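Local coordinates for SusD homolog (Bacteroides ovatus, PDB 4F53), which probably binds mucin O-glycans as a SusD-like outer-membrane lipoprotein of the TPR-like class, capturing sugar chains for uptake by the bacterium, at residues L38-V50 with W84-F96. Residues are numbered along the deposited sequence; the frame is centred on the assembly and turned at random. Where two conformers were deposited one is given.
Sequences LMMPEQENFSQYV and WKKIPFNDFYSKF
Phe46 drives the edge of its ring into the face of Phe92, with CZ of Phe46 poised above the centre of that ring and the two planes 67° apart, a T-shaped pair. At the edge of Phe92, in its plane, Leu38 O lies 3.7 Å from CE1. One face of Phe46 carries the CE methylene of Lys95, a CH-pi contact 3.9 Å from CE to the ring centroid; CG2 of Ile87 lies at the edge of Phe46. A second T-shaped pair follows the same principle: Tyr49 points CE1 at the five-membered ring of Trp84, planes at 84°, so that Trp84 NE1 sits at the Tyr49 edge, while CD1 of Ile87 sits 3.5 Å from the Tyr49 centroid, almost on the ring normal. With CG anti to the backbone N (chi1 179°), Phe46 reaches as a knob into the hole formed by Ile87, Asp91, Phe92 and Lys95. Val50 CG1 packs on Pro88, and Leu38 CD1 rests 4.0 Å from Phe96 CD2. Helix 44-58 and the loop leading into it are thus packed on helix 82-106 in the TPR-like fold, while Val123 and Arg126 of helix 110-131 also touch Phe92. With Phe46 cut back to an alanine, the face of Phe92 is likely to lose its partner and the Lys95 chain the ring it lies on. Bent at its last torsion, Lys95 donates a hydrogen bond from NZ to Gln43 OE1 (2.6 Å), though Gln43 has two conformers and the bond may not always form. The aliphatic part of Lys95 thus serves the aromatic interior, while its ammonium can reach a carbonyl acceptor on Gln43, the N-cap residue.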
loop_
_atom_site.group_PDB
_atom_site.type_symbol
_atom_site.label_atom_id
_atom_site.label_comp_id
_atom_site.label_asym_id
_atom_site.label_seq_id
_atom_site.Cartn_x
_atom_site.Cartn_y
_atom_site.Cartn_z
ATOM N N LEU A 38 1.017 -13.092 5.153
ATOM C CA LEU A 38 -0.141 -12.517 4.454
ATOM C C LEU A 38 -0.294 -10.999 4.619
ATOM O O LEU A 38 -1.118 -10.403 3.901
ATOM C CB LEU A 38 -1.447 -13.264 4.823
ATOM C CG LEU A 38 -1.467 -14.709 4.273
ATOM C CD1 LEU A 38 -2.487 -15.577 5.003
ATOM C CD2 LEU A 38 -1.629 -14.740 2.731
HETATM N N MSE A 39 0.534 -10.351 5.470
HETATM C CA MSE A 39 0.495 -8.876 5.574
HETATM C C MSE A 39 0.961 -8.215 4.263
HETATM O O MSE A 39 0.520 -7.124 3.910
HETATM C CB MSE A 39 1.385 -8.387 6.736
HETATM C CG MSE A 39 0.926 -8.941 8.097
HETATM SE SE MSE A 39 1.704 -7.920 9.560
HETATM C CE MSE A 39 3.420 -8.616 9.504
HETATM N N MSE A 40 1.894 -8.884 3.570
HETATM C CA MSE A 40 2.526 -8.456 2.310
HETATM C C MSE A 40 2.928 -9.766 1.617
HETATM O O MSE A 40 4.083 -10.200 1.725
HETATM C CB MSE A 40 3.723 -7.540 2.639
HETATM C CG MSE A 40 4.182 -6.708 1.453
HETATM SE SE MSE A 40 2.856 -5.366 0.912
HETATM C CE MSE A 40 2.881 -4.331 2.570
ATOM N N PRO A 41 1.933 -10.480 1.024
ATOM C CA PRO A 41 2.173 -11.869 0.581
ATOM C C PRO A 41 3.300 -12.089 -0.414
ATOM O O PRO A 41 3.495 -11.329 -1.345
ATOM C CB PRO A 41 0.834 -12.312 -0.007
ATOM C CG PRO A 41 -0.001 -11.064 -0.104
ATOM C CD PRO A 41 0.497 -10.121 0.917
ATOM N N GLU A 42 4.052 -13.159 -0.163
ATOM C CA GLU A 42 5.184 -13.607 -0.950
ATOM C C GLU A 42 4.756 -14.448 -2.166
ATOM O O GLU A 42 5.396 -14.317 -3.219
ATOM C CB GLU A 42 6.133 -14.416 -0.070
ATOM C CG GLU A 42 7.386 -14.846 -0.801
ATOM C CD GLU A 42 8.354 -15.706 -0.022
ATOM O OE1 GLU A 42 8.489 -15.499 1.204
ATOM O OE2 GLU A 42 9.005 -16.567 -0.651
ATOM N N GLN A 43 3.713 -15.317 -2.008
ATOM C CA GLN A 43 3.215 -16.185 -3.073
ATOM C C GLN A 43 3.004 -15.330 -4.326
ATOM O O GLN A 43 2.174 -14.406 -4.313
ATOM C CB GLN A 43 1.932 -16.913 -2.628
ATOM C CG GLN A 43 1.567 -18.141 -3.485
ATOM C CD GLN A 43 0.197 -18.706 -3.145
ATOM O OE1 GLN A 43 -0.448 -18.293 -2.189
ATOM N NE2 GLN A 43 -0.295 -19.658 -3.931
ATOM N N GLU A 44 3.827 -15.592 -5.362
ATOM C CA GLU A 44 3.884 -14.841 -6.614
ATOM C C GLU A 44 2.549 -14.758 -7.345
ATOM O O GLU A 44 2.270 -13.699 -7.882
ATOM C CB GLU A 44 4.994 -15.361 -7.555
ATOM C CG GLU A 44 4.827 -16.808 -7.993
ATOM C CD GLU A 44 5.894 -17.346 -8.925
ATOM O OE1 GLU A 44 7.096 -17.115 -8.661
ATOM O OE2 GLU A 44 5.528 -18.048 -9.892
ATOM N N ASN A 45 1.728 -15.822 -7.335
ATOM C CA ASN A 45 0.442 -15.824 -8.031
ATOM C C ASN A 45 -0.665 -15.179 -7.180
ATOM O O ASN A 45 -1.817 -15.139 -7.612
ATOM C CB ASN A 45 0.044 -17.247 -8.490
ATOM C CG ASN A 45 0.081 -18.315 -7.421
ATOM O OD1 ASN A 45 1.120 -18.580 -6.804
ATOM N ND2 ASN A 45 -1.023 -19.023 -7.256
ATOM N N PHE A 46 -0.341 -14.674 -5.984
ATOM C CA PHE A 46 -1.316 -13.992 -5.148
ATOM C C PHE A 46 -0.897 -12.536 -5.103
ATOM O O PHE A 46 -1.693 -11.651 -5.413
ATOM C CB PHE A 46 -1.436 -14.613 -3.745
ATOM C CG PHE A 46 -2.426 -13.921 -2.824
ATOM C CD1 PHE A 46 -3.694 -13.548 -3.282
ATOM C CD2 PHE A 46 -2.124 -13.714 -1.482
ATOM C CE1 PHE A 46 -4.605 -12.921 -2.434
ATOM C CE2 PHE A 46 -3.046 -13.111 -0.634
ATOM C CZ PHE A 46 -4.277 -12.716 -1.119
ATOM N N SER A 47 0.392 -12.312 -4.810
ATOM C CA SER A 47 1.082 -11.016 -4.783
ATOM C C SER A 47 0.861 -10.260 -6.093
ATOM O O SER A 47 0.614 -9.055 -6.061
ATOM C CB SER A 47 2.587 -11.225 -4.559
ATOM O OG SER A 47 3.248 -9.976 -4.475
ATOM N N GLN A 48 0.976 -10.958 -7.238
ATOM C CA GLN A 48 0.819 -10.355 -8.567
ATOM C C GLN A 48 -0.510 -9.636 -8.696
ATOM O O GLN A 48 -0.543 -8.538 -9.231
ATOM C CB GLN A 48 0.955 -11.386 -9.695
ATOM C CG GLN A 48 1.169 -10.676 -11.016
ATOM C CD GLN A 48 1.435 -11.553 -12.185
ATOM O OE1 GLN A 48 1.074 -12.728 -12.231
ATOM N NE2 GLN A 48 2.052 -10.954 -13.174
ATOM N N TYR A 49 -1.590 -10.220 -8.173
ATOM C CA TYR A 49 -2.880 -9.573 -8.236
ATOM C C TYR A 49 -3.008 -8.447 -7.233
ATOM O O TYR A 49 -3.266 -7.318 -7.626
ATOM C CB TYR A 49 -4.021 -10.576 -8.026
ATOM C CG TYR A 49 -4.053 -11.634 -9.099
ATOM C CD1 TYR A 49 -4.701 -11.407 -10.312
ATOM C CD2 TYR A 49 -3.408 -12.854 -8.920
ATOM C CE1 TYR A 49 -4.701 -12.369 -11.328
ATOM C CE2 TYR A 49 -3.398 -13.821 -9.927
ATOM C CZ TYR A 49 -4.065 -13.581 -11.120
ATOM O OH TYR A 49 -4.057 -14.527 -12.115
ATOM N N VAL A 50 -2.840 -8.745 -5.951
ATOM C CA VAL A 50 -3.143 -7.784 -4.886
ATOM C C VAL A 50 -2.134 -6.667 -4.764
ATOM O O VAL A 50 -2.551 -5.545 -4.520
ATOM C CB VAL A 50 -3.433 -8.455 -3.510
ATOM C CG1 VAL A 50 -4.643 -9.397 -3.623
ATOM C CG2 VAL A 50 -2.218 -9.194 -2.948
ATOM N N TRP A 84 -10.294 -12.072 -11.690
ATOM C CA TRP A 84 -9.406 -11.082 -11.060
ATOM C C TRP A 84 -10.116 -10.345 -9.925
ATOM O O TRP A 84 -9.472 -9.920 -8.966
ATOM C CB TRP A 84 -8.908 -10.054 -12.088
ATOM C CG TRP A 84 -7.813 -10.531 -13.009
ATOM C CD1 TRP A 84 -7.659 -11.779 -13.545
ATOM C CD2 TRP A 84 -6.760 -9.722 -13.564
ATOM N NE1 TRP A 84 -6.567 -11.805 -14.379
ATOM C CE2 TRP A 84 -6.005 -10.554 -14.422
ATOM C CE3 TRP A 84 -6.408 -8.363 -13.450
ATOM C CZ2 TRP A 84 -4.903 -10.078 -15.140
ATOM C CZ3 TRP A 84 -5.317 -7.899 -14.155
ATOM C CH2 TRP A 84 -4.588 -8.748 -15.004
ATOM N N LYS A 85 -11.434 -10.155 -10.048
ATOM C CA LYS A 85 -12.223 -9.455 -9.038
ATOM C C LYS A 85 -12.448 -10.324 -7.782
ATOM O O LYS A 85 -12.725 -9.787 -6.712
ATOM C CB LYS A 85 -13.555 -8.991 -9.630
ATOM C CG LYS A 85 -13.354 -7.827 -10.587
ATOM C CD LYS A 85 -14.635 -7.130 -10.957
ATOM C CE LYS A 85 -15.264 -7.691 -12.192
ATOM N NZ LYS A 85 -16.496 -6.948 -12.532
ATOM N N LYS A 86 -12.262 -11.647 -7.898
ATOM C CA LYS A 86 -12.449 -12.568 -6.776
ATOM C C LYS A 86 -11.210 -12.621 -5.844
ATOM O O LYS A 86 -11.360 -12.688 -4.623
ATOM C CB LYS A 86 -12.775 -13.966 -7.331
ATOM C CG LYS A 86 -13.302 -14.955 -6.323
ATOM C CD LYS A 86 -13.829 -16.206 -7.016
ATOM C CE LYS A 86 -14.355 -17.260 -6.059
ATOM N NZ LYS A 86 -13.263 -18.031 -5.401
ATOM N N ILE A 87 -10.010 -12.590 -6.423
ATOM C CA ILE A 87 -8.744 -12.768 -5.726
ATOM C C ILE A 87 -8.506 -11.764 -4.564
ATOM O O ILE A 87 -8.173 -12.277 -3.491
ATOM C CB ILE A 87 -7.558 -12.821 -6.743
ATOM C CG1 ILE A 87 -7.772 -14.018 -7.691
ATOM C CG2 ILE A 87 -6.172 -12.942 -6.025
ATOM C CD1 ILE A 87 -7.032 -13.940 -8.986
ATOM N N PRO A 88 -8.681 -10.393 -4.668
ATOM C CA PRO A 88 -8.374 -9.535 -3.510
ATOM C C PRO A 88 -9.364 -9.620 -2.348
ATOM O O PRO A 88 -9.170 -8.924 -1.333
ATOM C CB PRO A 88 -8.377 -8.119 -4.104
ATOM C CG PRO A 88 -8.315 -8.304 -5.586
ATOM C CD PRO A 88 -9.047 -9.566 -5.835
ATOM N N PHE A 89 -10.430 -10.438 -2.484
ATOM C CA PHE A 89 -11.420 -10.601 -1.431
ATOM C C PHE A 89 -11.319 -12.015 -0.861
ATOM O O PHE A 89 -10.740 -12.193 0.211
ATOM C CB PHE A 89 -12.843 -10.291 -1.950
ATOM C CG PHE A 89 -13.910 -10.101 -0.888
ATOM C CD1 PHE A 89 -13.710 -9.227 0.181
ATOM C CD2 PHE A 89 -15.130 -10.755 -0.982
ATOM C CE1 PHE A 89 -14.702 -9.046 1.154
ATOM C CE2 PHE A 89 -16.124 -10.558 -0.018
ATOM C CZ PHE A 89 -15.906 -9.706 1.043
ATOM N N ASN A 90 -11.796 -13.007 -1.622
ATOM C CA ASN A 90 -11.875 -14.426 -1.273
ATOM C C ASN A 90 -10.550 -15.055 -0.897
ATOM O O ASN A 90 -10.526 -15.821 0.058
ATOM C CB ASN A 90 -12.503 -15.250 -2.414
ATOM C CG ASN A 90 -13.982 -15.000 -2.598
ATOM O OD1 ASN A 90 -14.407 -13.944 -3.074
ATOM N ND2 ASN A 90 -14.806 -15.970 -2.222
ATOM N N ASP A 91 -9.460 -14.765 -1.635
ATOM C CA ASP A 91 -8.174 -15.395 -1.370
ATOM C C ASP A 91 -7.568 -14.964 -0.041
ATOM O O ASP A 91 -6.906 -15.785 0.578
ATOM C CB ASP A 91 -7.192 -15.195 -2.531
ATOM C CG ASP A 91 -7.486 -16.032 -3.769
ATOM O OD1 ASP A 91 -8.676 -16.397 -3.984
ATOM O OD2 ASP A 91 -6.537 -16.322 -4.522
ATOM N N PHE A 92 -7.840 -13.750 0.456
ATOM C CA PHE A 92 -7.352 -13.378 1.790
ATOM C C PHE A 92 -8.039 -14.204 2.879
ATOM O O PHE A 92 -7.359 -14.656 3.797
ATOM C CB PHE A 92 -7.526 -11.893 2.083
ATOM C CG PHE A 92 -6.401 -11.043 1.550
ATOM C CD1 PHE A 92 -5.127 -11.107 2.114
ATOM C CD2 PHE A 92 -6.615 -10.163 0.501
ATOM C CE1 PHE A 92 -4.090 -10.313 1.626
ATOM C CE2 PHE A 92 -5.582 -9.356 0.029
ATOM C CZ PHE A 92 -4.327 -9.446 0.586
ATOM N N TYR A 93 -9.357 -14.455 2.741
ATOM C CA TYR A 93 -10.130 -15.247 3.710
ATOM C C TYR A 93 -9.710 -16.725 3.686
ATOM O O TYR A 93 -9.511 -17.290 4.756
ATOM C CB TYR A 93 -11.650 -15.096 3.482
ATOM C CG TYR A 93 -12.176 -13.764 3.981
ATOM C CD1 TYR A 93 -12.010 -12.597 3.232
ATOM C CD2 TYR A 93 -12.799 -13.661 5.224
ATOM C CE1 TYR A 93 -12.471 -11.369 3.697
ATOM C CE2 TYR A 93 -13.265 -12.435 5.696
ATOM C CZ TYR A 93 -13.111 -11.298 4.924
ATOM O OH TYR A 93 -13.546 -10.094 5.397
ATOM N N SER A 94 -9.531 -17.329 2.483
ATOM C CA SER A 94 -9.113 -18.734 2.280
ATOM C C SER A 94 -7.719 -19.005 2.824
ATOM O O SER A 94 -7.437 -20.090 3.346
ATOM C CB SER A 94 -9.097 -19.084 0.791
ATOM O OG SER A 94 -10.337 -18.809 0.165
ATOM N N LYS A 95 -6.830 -18.028 2.644
ATOM C CA LYS A 95 -5.438 -18.187 3.045
ATOM C C LYS A 95 -5.204 -17.831 4.509
ATOM O O LYS A 95 -4.305 -18.416 5.113
ATOM C CB LYS A 95 -4.514 -17.351 2.153
ATOM C CG LYS A 95 -4.475 -17.854 0.717
ATOM C CD LYS A 95 -3.699 -16.880 -0.144
ATOM C CE LYS A 95 -3.866 -17.169 -1.612
ATOM N NZ LYS A 95 -3.070 -18.345 -2.016
ATOM N N PHE A 96 -5.974 -16.879 5.075
ATOM C CA PHE A 96 -5.747 -16.444 6.451
ATOM C C PHE A 96 -6.503 -17.256 7.521
ATOM O O PHE A 96 -5.876 -17.741 8.480
ATOM C CB PHE A 96 -6.080 -14.927 6.637
ATOM C CG PHE A 96 -5.582 -14.376 7.954
ATOM C CD1 PHE A 96 -6.369 -14.456 9.108
ATOM C CD2 PHE A 96 -4.305 -13.828 8.058
ATOM C CE1 PHE A 96 -5.876 -14.014 10.340
ATOM C CE2 PHE A 96 -3.816 -13.371 9.285
ATOM C CZ PHE A 96 -4.589 -13.500 10.426
HETATM O O HOH W 1 -4.028 -16.488 -5.634
#